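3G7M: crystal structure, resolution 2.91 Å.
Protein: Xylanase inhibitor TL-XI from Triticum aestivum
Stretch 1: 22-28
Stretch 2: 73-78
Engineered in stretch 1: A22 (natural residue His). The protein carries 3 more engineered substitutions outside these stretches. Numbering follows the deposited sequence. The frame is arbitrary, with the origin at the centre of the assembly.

Stretch 1, residues 22-28: AQGGGGT
Stretch 2, residues 73-78: SLTCGG

A single carbonyl organises this contact: Q23 O faces three successive residues of the second stretch, just before and after the cis peptide that joins C76 to G77. Q23 O accepts a weak hydrogen bond from C76 N (3.5 Å, 150° at the hydrogen) and CA-H...O contacts from T75 CA (3.5 Å, 144°) and G77 CA (3.4 Å, 126°). G77 (phi/psi -116/135) suits its place by lacking a side chain: an ideal CB would point toward stretch 1 and lie 2.5 Å from Q23 O, a clash.

The register pairs Q23 CA with G77 CA (4.8 Å) and G24 CA with T75 CA (4.2 Å), so the chains run in opposite directions here. Q23 is near -60/-36 with chi1 m and chi2 t, its side-chain end leading away; G24 to G27 are extended, with 26-27 in a strand. L74 O lies 3.3 Å from G24 CA in another CA-H...O contact (132°).

L74 (-76/43; chi1 -76°, chi2 140°, between wells) supplies the buried apolar part, its CB pointing toward stretch 1. L74 CD1 sits 3.6 Å from G26 C and 3.7 Å from G27 N, packing against bare glycine backbone. T75, chi1 p, sets T75 CG2 3.9 Å from G24 CA. Water 1 weakly bridges L74 N (2.8 Å) and G25 O (3.3 Å). In all, 261 Å² is buried.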

# COMPACT_ATOMS: atom_id res chain seq x y z
N ALA A 22 3.54 3.58 -14.29
CA ALA A 22 3.93 2.31 -14.93
C ALA A 22 2.71 1.44 -15.15
O ALA A 22 1.76 1.50 -14.35
CB ALA A 22 4.95 1.58 -14.06
N GLN A 23 2.73 0.64 -16.22
CA GLN A 23 1.58 -0.21 -16.55
C GLN A 23 1.24 -1.22 -15.44
O GLN A 23 0.05 -1.49 -15.21
CB GLN A 23 1.74 -0.96 -17.89
CG GLN A 23 1.64 -0.06 -19.15
CD GLN A 23 2.31 -0.71 -20.42
OE1 GLN A 23 3.32 -1.44 -20.32
NE2 GLN A 23 1.75 -0.41 -21.63
N GLY A 24 2.25 -1.77 -14.75
CA GLY A 24 1.99 -2.84 -13.77
C GLY A 24 2.73 -2.72 -12.45
O GLY A 24 3.33 -1.67 -12.15
N GLY A 25 2.70 -3.79 -11.66
CA GLY A 25 3.29 -3.77 -10.33
C GLY A 25 3.63 -5.15 -9.76
O GLY A 25 3.59 -6.19 -10.44
N GLY A 26 3.98 -5.15 -8.49
CA GLY A 26 4.25 -6.41 -7.83
C GLY A 26 3.54 -6.52 -6.48
O GLY A 26 3.02 -5.54 -5.93
N GLY A 27 3.57 -7.75 -5.93
CA GLY A 27 3.09 -7.94 -4.57
C GLY A 27 3.39 -9.31 -4.01
O GLY A 27 4.14 -10.12 -4.61
N THR A 28 2.76 -9.59 -2.88
CA THR A 28 2.90 -10.87 -2.21
C THR A 28 1.60 -11.34 -1.51
O THR A 28 0.55 -10.68 -1.53
CB THR A 28 4.09 -10.83 -1.26
OG1 THR A 28 4.42 -12.15 -0.86
CG2 THR A 28 3.78 -10.00 -0.03
N SER A 73 -1.77 -10.70 -12.94
CA SER A 73 -0.99 -9.69 -13.66
C SER A 73 -1.44 -8.34 -13.23
O SER A 73 -2.52 -7.87 -13.68
CB SER A 73 -1.34 -9.77 -15.12
OG SER A 73 -2.74 -9.35 -15.24
N LEU A 74 -0.62 -7.69 -12.40
CA LEU A 74 -1.04 -6.51 -11.66
C LEU A 74 -1.07 -5.31 -12.57
O LEU A 74 -0.61 -4.23 -12.20
CB LEU A 74 -0.11 -6.29 -10.46
CG LEU A 74 -0.33 -7.24 -9.25
CD1 LEU A 74 0.94 -7.73 -8.58
CD2 LEU A 74 -1.22 -6.56 -8.22
N THR A 75 -1.61 -5.50 -13.78
CA THR A 75 -1.73 -4.41 -14.73
C THR A 75 -3.14 -3.81 -14.70
O THR A 75 -4.13 -4.55 -14.83
CB THR A 75 -1.42 -4.84 -16.15
OG1 THR A 75 -2.11 -6.04 -16.40
CG2 THR A 75 0.06 -5.09 -16.33
N CYS A 76 -3.21 -2.47 -14.53
CA CYS A 76 -4.48 -1.71 -14.49
C CYS A 76 -4.55 -0.48 -15.42
O CYS A 76 -5.39 -0.42 -16.32
CB CYS A 76 -4.77 -1.26 -13.08
SG CYS A 76 -5.36 -2.57 -12.09
N GLY A 77 -3.67 0.50 -15.22
CA GLY A 77 -2.62 0.42 -14.22
C GLY A 77 -2.88 1.48 -13.20
O GLY A 77 -3.19 2.62 -13.55
N GLY A 78 -2.75 1.10 -11.95
CA GLY A 78 -2.90 2.01 -10.83
C GLY A 78 -4.36 2.23 -10.54
O GLY A 78 -4.70 2.99 -9.60
O HOH W 1 1.95 -6.92 -13.24